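Local structure of putative regulatory protein (Streptomyces coelicolor A3, 2PZ9) at residues A[170-175]-A[210-215]; A[106-111]-A[200-205]. The protein probably binds DNA as a transcriptional regulator of the TetR family, with an N-terminal helix-turn-helix domain and a helical C-terminal domain. All coordinates share one frame; numbering follows the deposited sequence.

Contact 1 of 2, residues A[170-175]-A[210-215]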
loop_
_atom_site.group_PDB
_atom_site.type_symbol
_atom_site.label_atom_id
_atom_site.label_comp_id
_atom_site.label_asym_id
_atom_site.label_seq_id
_atom_site.Cartn_x
_atom_site.Cartn_y
_atom_site.Cartn_z
ATOM N N ALA A 170 -11.697 5.093 -2.332
ATOM C CA ALA A 170 -10.667 4.244 -1.728
ATOM C C ALA A 170 -10.108 3.199 -2.688
ATOM O O ALA A 170 -8.894 3.135 -2.908
ATOM C CB ALA A 170 -11.220 3.577 -0.505
ATOM N N LEU A 171 -11.007 2.390 -3.240
ATOM C CA LEU A 171 -10.652 1.357 -4.206
ATOM C C LEU A 171 -9.803 1.876 -5.363
ATOM O O LEU A 171 -8.694 1.381 -5.619
ATOM C CB LEU A 171 -11.908 0.683 -4.775
ATOM C CG LEU A 171 -12.703 -0.153 -3.759
ATOM C CD1 LEU A 171 -14.142 -0.379 -4.237
ATOM C CD2 LEU A 171 -11.983 -1.476 -3.384
ATOM N N ILE A 172 -10.314 2.881 -6.055
ATOM C CA ILE A 172 -9.617 3.374 -7.221
ATOM C C ILE A 172 -8.184 3.901 -6.894
ATOM O O ILE A 172 -7.213 3.585 -7.599
ATOM C CB ILE A 172 -10.487 4.380 -7.975
ATOM C CG1 ILE A 172 -11.756 3.667 -8.461
ATOM C CG2 ILE A 172 -9.706 4.970 -9.158
ATOM C CD1 ILE A 172 -12.787 4.581 -9.061
ATOM N N ASN A 173 -8.066 4.683 -5.829
ATOM C CA ASN A 173 -6.779 4.997 -5.262
ATOM C C ASN A 173 -5.851 3.807 -4.979
ATOM O O ASN A 173 -4.650 3.878 -5.262
ATOM C CB ASN A 173 -6.997 5.765 -3.993
ATOM C CG ASN A 173 -7.221 7.195 -4.254
ATOM O OD1 ASN A 173 -6.278 7.980 -4.170
ATOM N ND2 ASN A 173 -8.444 7.563 -4.631
ATOM N N GLN A 174 -6.399 2.737 -4.404
ATOM C CA GLN A 174 -5.617 1.529 -4.133
ATOM C C GLN A 174 -5.060 0.949 -5.402
ATOM O O GLN A 174 -3.855 0.919 -5.563
ATOM C CB GLN A 174 -6.442 0.449 -3.457
ATOM C CG GLN A 174 -6.211 0.371 -2.023
ATOM C CD GLN A 174 -4.781 0.046 -1.625
ATOM O OE1 GLN A 174 -4.276 -1.034 -1.896
ATOM N NE2 GLN A 174 -4.149 0.971 -0.921
ATOM N N ILE A 175 -5.963 0.502 -6.285
ATOM C CA ILE A 175 -5.635 -0.193 -7.541
ATOM C C ILE A 175 -4.529 0.526 -8.312
ATOM O O ILE A 175 -3.649 -0.116 -8.884
ATOM C CB ILE A 175 -6.875 -0.311 -8.481
ATOM C CG1 ILE A 175 -8.157 -0.453 -7.676
ATOM C CG2 ILE A 175 -6.794 -1.522 -9.391
ATOM C CD1 ILE A 175 -9.440 -0.269 -8.542
ATOM N N GLU A 210 -12.208 0.170 -15.616
ATOM C CA GLU A 210 -13.311 0.114 -16.559
ATOM C C GLU A 210 -14.275 -1.025 -16.205
ATOM O O GLU A 210 -15.495 -0.826 -16.224
ATOM C CB GLU A 210 -12.826 -0.002 -17.998
ATOM C CG GLU A 210 -13.923 -0.420 -19.018
ATOM C CD GLU A 210 -15.125 0.566 -19.124
ATOM O OE1 GLU A 210 -14.945 1.802 -18.920
ATOM O OE2 GLU A 210 -16.260 0.103 -19.430
ATOM N N HIS A 211 -13.757 -2.200 -15.855
ATOM C CA HIS A 211 -14.652 -3.296 -15.486
ATOM C C HIS A 211 -15.447 -3.011 -14.234
ATOM O O HIS A 211 -16.617 -3.316 -14.186
ATOM C CB HIS A 211 -13.925 -4.631 -15.396
ATOM C CG HIS A 211 -13.622 -5.221 -16.733
ATOM N ND1 HIS A 211 -12.424 -5.017 -17.386
ATOM C CD2 HIS A 211 -14.380 -5.971 -17.565
ATOM C CE1 HIS A 211 -12.447 -5.638 -18.550
ATOM N NE2 HIS A 211 -13.621 -6.223 -18.681
HETATM N N MSE A 212 -14.839 -2.395 -13.232
HETATM C CA MSE A 212 -15.590 -2.060 -12.029
HETATM C C MSE A 212 -16.707 -1.054 -12.234
HETATM O O MSE A 212 -17.863 -1.331 -11.912
HETATM C CB MSE A 212 -14.674 -1.517 -10.990
HETATM C CG MSE A 212 -14.129 -2.566 -10.138
HETATM SE SE MSE A 212 -12.506 -1.789 -9.447
HETATM C CE MSE A 212 -13.187 -0.514 -8.106
ATOM N N PHE A 213 -16.350 0.117 -12.748
ATOM C CA PHE A 213 -17.317 1.181 -13.000
ATOM C C PHE A 213 -17.318 1.546 -14.485
ATOM O O PHE A 213 -16.562 2.435 -14.898
ATOM C CB PHE A 213 -16.989 2.419 -12.160
ATOM C CG PHE A 213 -16.420 2.109 -10.806
ATOM C CD1 PHE A 213 -15.038 2.075 -10.606
ATOM C CD2 PHE A 213 -17.256 1.877 -9.723
ATOM C CE1 PHE A 213 -14.513 1.799 -9.343
ATOM C CE2 PHE A 213 -16.729 1.601 -8.465
ATOM C CZ PHE A 213 -15.367 1.565 -8.276
ATOM N N PRO A 214 -18.162 0.866 -15.298
ATOM C CA PRO A 214 -18.068 1.018 -16.760
ATOM C C PRO A 214 -18.556 2.391 -17.257
ATOM O O PRO A 214 -19.722 2.752 -17.010
ATOM C CB PRO A 214 -18.946 -0.119 -17.298
ATOM C CG PRO A 214 -19.313 -0.959 -16.095
ATOM C CD PRO A 214 -19.234 -0.068 -14.917
ATOM N N ARG A 215 -17.664 3.146 -17.930
ATOM C CA ARG A 215 -17.973 4.497 -18.474
ATOM C C ARG A 215 -19.283 4.572 -19.302
ATOM O O ARG A 215 -19.633 3.599 -20.000
ATOM C CB ARG A 215 -16.805 5.033 -19.303
ATOM C CG ARG A 215 -15.581 5.350 -18.498
ATOM C CD ARG A 215 -14.504 5.931 -19.400
ATOM N NE ARG A 215 -14.647 7.378 -19.607
ATOM C CZ ARG A 215 -14.943 7.974 -20.767
ATOM N NH1 ARG A 215 -15.143 7.256 -21.871
ATOM N NH2 ARG A 215 -15.037 9.302 -20.829
#
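Five buried apolar side chains carry this contact, one of them the selenomethionine M212. The bent chain of M212 reaches helix 165-176 tip to tip with I175, whose CD1 lies 3.5 Å from M212 SE. Its methyl end touches two side chains one helical turn apart: M212 CE is 3.8 Å from L171 CB and also 3.8 Å from I175 CD1. The bend at chi3 (75°) folds the methyl back toward L171, and the long, unbranched and flexible chain of a methionine can adapt to the ridge formed by L171 and I175. Beside it, I172 and F213 also meet end to end, with I172 CD1 3.3 Å from F213 CE1, an oblique approach to the ring. I172 CG1 lies anti to its carbonyl carbon, and the chain then runs on extended (chi2 172°), so that CD1 ends at the phenyl group. The ring also rests against its own neighbour, with M212 CB over one face toward the rim. F213 is the first residue to leave helical geometry after helix 198-212, and its aromatic side chain turns inward where the chain departs. An alanine here would remove the ring that meets I172 and W163 edge-to-face with the latter, and would probably leave the end of helix 198-212 less firmly packed. Just beyond, R215 N donates to E210 OE1 (3.2 Å), linking the outgoing chain back to the last helical turn, while R215 NE forms a salt bridge with D99. L171 also packs on I175 of the second subunit. Apolar packing between a helix and another's C-terminal end helps build the all-helical C-terminal domain of TetR-like regulators, here beside the dimer interface.

Contact 2 of 2, residues A[106-111]-A[200-205]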
loop_
_atom_site.group_PDB
_atom_site.type_symbol
_atom_site.label_atom_id
_atom_site.label_comp_id
_atom_site.label_asym_id
_atom_site.label_seq_id
_atom_site.Cartn_x
_atom_site.Cartn_y
_atom_site.Cartn_z
ATOM N N ILE A 106 -4.280 8.449 -14.590
ATOM C CA ILE A 106 -3.687 9.685 -14.091
ATOM C C ILE A 106 -2.818 9.419 -12.831
ATOM O O ILE A 106 -1.623 9.742 -12.819
ATOM C CB ILE A 106 -4.779 10.829 -13.981
ATOM C CG1 ILE A 106 -4.665 11.783 -15.169
ATOM C CG2 ILE A 106 -4.697 11.649 -12.715
ATOM C CD1 ILE A 106 -5.517 11.397 -16.411
ATOM N N LEU A 107 -3.396 8.771 -11.813
ATOM C CA LEU A 107 -2.645 8.408 -10.591
ATOM C C LEU A 107 -1.511 7.444 -10.892
ATOM O O LEU A 107 -0.436 7.522 -10.293
ATOM C CB LEU A 107 -3.565 7.800 -9.528
ATOM C CG LEU A 107 -4.690 8.711 -9.039
ATOM C CD1 LEU A 107 -5.877 7.977 -8.401
ATOM C CD2 LEU A 107 -4.088 9.725 -8.063
ATOM N N PHE A 108 -1.751 6.527 -11.820
ATOM C CA PHE A 108 -0.737 5.569 -12.140
ATOM C C PHE A 108 0.491 6.303 -12.649
ATOM O O PHE A 108 1.617 6.047 -12.204
ATOM C CB PHE A 108 -1.224 4.605 -13.193
ATOM C CG PHE A 108 -0.166 3.651 -13.649
ATOM C CD1 PHE A 108 0.116 2.499 -12.912
ATOM C CD2 PHE A 108 0.582 3.913 -14.804
ATOM C CE1 PHE A 108 1.124 1.622 -13.336
ATOM C CE2 PHE A 108 1.580 3.044 -15.230
ATOM C CZ PHE A 108 1.851 1.902 -14.513
ATOM N N ASP A 109 0.244 7.226 -13.582
ATOM C CA ASP A 109 1.267 8.021 -14.221
ATOM C C ASP A 109 2.082 8.779 -13.215
ATOM O O ASP A 109 3.306 8.776 -13.275
ATOM C CB ASP A 109 0.598 9.007 -15.158
ATOM C CG ASP A 109 -0.012 8.337 -16.371
ATOM O OD1 ASP A 109 0.370 7.179 -16.695
ATOM O OD2 ASP A 109 -0.882 8.978 -17.002
ATOM N N HIS A 110 1.386 9.429 -12.293
ATOM C CA HIS A 110 2.008 10.245 -11.297
ATOM C C HIS A 110 3.025 9.477 -10.465
ATOM O O HIS A 110 4.141 9.931 -10.267
ATOM C CB HIS A 110 0.953 10.837 -10.394
ATOM C CG HIS A 110 1.515 11.718 -9.321
ATOM N ND1 HIS A 110 1.463 13.095 -9.386
ATOM C CD2 HIS A 110 2.154 11.420 -8.162
ATOM C CE1 HIS A 110 2.036 13.604 -8.308
ATOM N NE2 HIS A 110 2.464 12.609 -7.550
ATOM N N PHE A 111 2.647 8.312 -9.972
ATOM C CA PHE A 111 3.560 7.550 -9.162
ATOM C C PHE A 111 4.533 6.765 -9.993
ATOM O O PHE A 111 5.590 6.385 -9.496
ATOM C CB PHE A 111 2.810 6.637 -8.210
ATOM C CG PHE A 111 2.075 7.382 -7.140
ATOM C CD1 PHE A 111 0.678 7.412 -7.122
ATOM C CD2 PHE A 111 2.780 8.086 -6.147
ATOM C CE1 PHE A 111 -0.004 8.124 -6.117
ATOM C CE2 PHE A 111 2.110 8.797 -5.140
ATOM C CZ PHE A 111 0.723 8.814 -5.124
ATOM N N ALA A 200 1.792 -1.508 -20.580
ATOM C CA ALA A 200 0.998 -2.732 -20.425
ATOM C C ALA A 200 0.388 -2.867 -19.005
ATOM O O ALA A 200 -0.792 -3.257 -18.878
ATOM C CB ALA A 200 1.824 -3.996 -20.814
ATOM N N ARG A 201 1.178 -2.551 -17.963
ATOM C CA ARG A 201 0.668 -2.499 -16.580
ATOM C C ARG A 201 -0.462 -1.480 -16.524
ATOM O O ARG A 201 -1.490 -1.700 -15.875
ATOM C CB ARG A 201 1.744 -2.105 -15.541
ATOM C CG ARG A 201 3.107 -2.852 -15.589
ATOM C CD ARG A 201 3.054 -4.350 -15.216
ATOM N NE ARG A 201 2.154 -5.107 -16.097
ATOM C CZ ARG A 201 2.507 -5.691 -17.250
ATOM N NH1 ARG A 201 3.771 -5.621 -17.682
ATOM N NH2 ARG A 201 1.591 -6.345 -17.974
ATOM N N ARG A 202 -0.259 -0.368 -17.229
ATOM C CA ARG A 202 -1.200 0.745 -17.215
ATOM C C ARG A 202 -2.506 0.309 -17.848
ATOM O O ARG A 202 -3.593 0.560 -17.276
ATOM C CB ARG A 202 -0.632 1.961 -17.957
ATOM C CG ARG A 202 -1.396 3.259 -17.698
ATOM C CD ARG A 202 -0.877 4.375 -18.572
ATOM N NE ARG A 202 -1.448 5.686 -18.231
ATOM C CZ ARG A 202 -2.683 6.093 -18.544
ATOM N NH1 ARG A 202 -3.500 5.272 -19.178
ATOM N NH2 ARG A 202 -3.101 7.313 -18.215
ATOM N N ALA A 203 -2.401 -0.355 -19.004
ATOM C CA ALA A 203 -3.598 -0.809 -19.721
ATOM C C ALA A 203 -4.483 -1.713 -18.845
ATOM O O ALA A 203 -5.695 -1.509 -18.743
ATOM C CB ALA A 203 -3.223 -1.495 -20.989
ATOM N N ALA A 204 -3.836 -2.671 -18.179
ATOM C CA ALA A 204 -4.507 -3.651 -17.363
ATOM C C ALA A 204 -5.267 -2.875 -16.320
ATOM O O ALA A 204 -6.463 -3.049 -16.138
ATOM C CB ALA A 204 -3.487 -4.589 -16.709
ATOM N N LEU A 205 -4.561 -1.978 -15.665
ATOM C CA LEU A 205 -5.119 -1.278 -14.545
ATOM C C LEU A 205 -6.339 -0.443 -14.962
ATOM O O LEU A 205 -7.376 -0.451 -14.290
ATOM C CB LEU A 205 -4.040 -0.406 -13.948
ATOM C CG LEU A 205 -4.540 0.879 -13.337
ATOM C CD1 LEU A 205 -5.576 0.652 -12.239
ATOM C CD2 LEU A 205 -3.319 1.546 -12.773
#
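F108 holds its CG anti to the backbone N, which sends the phenyl ring out toward helix 198-212, while R202 also starts anti and stays extended from CG to NE, so that its guanidinium reaches D109. D109 itself sets CG beside its backbone N, turning the carboxylate to the arginine. The grip is side-on and two-pronged: R202 NE donates to D109 OD1 at 2.8 Å, nearly straight at 168° and on the syn lone pair, and R202 NH2 donates to D109 OD2 at 3.0 Å. Both oxygens lie close to the guanidinium plane, although OD2 is met from above the carboxylate plane, the two groups being tilted by 28°. Arginine suits this partly exposed margin because its methylene chain can lie along a ring while its charged end reaches the carboxylate: R202 CG packs 3.6 Å from F108 CD2, and R202 CA sits over one face of the ring. Deeper in, L205 CD2 comes 3.6 Å from F108 CD1, and R201 CB approaches F108 CZ obliquely. The end of R201 leads away to a salt bridge with D167 of the second subunit. The segments form an antiparallel helix pair (151°, axes 10.5 Å apart) of the all-helical TetR-like C-terminal domain, with an apolar centre and a salt bridge at its more exposed margin. W179 of helix 178-181 packs on both F108 and R201, and helix 165-176 adds A176 against L107.

Overall arrangement
From the N terminus, the chain passes through the predicted helix-turn-helix and helix 74-92 before helix 100-113 supplies the first half of contact 2. After helices 115-127 and 139-155, helix 165-176 brings the first half of contact 1, and helix 198-212 then completes both, contact 2 early along its length and contact 1 at its C-terminal end. Contact 2 closes a loop of 88 residues and contact 1 one of 34; their segments alternate, so the two loops cross rather than nest. The centres lie 12 Å apart, and I175 CG2 meets L205 CD1 at 3.8 Å, joining the two. Helix 198-212 thereby ties helices 100-113 and 165-176 together beside the second subunit.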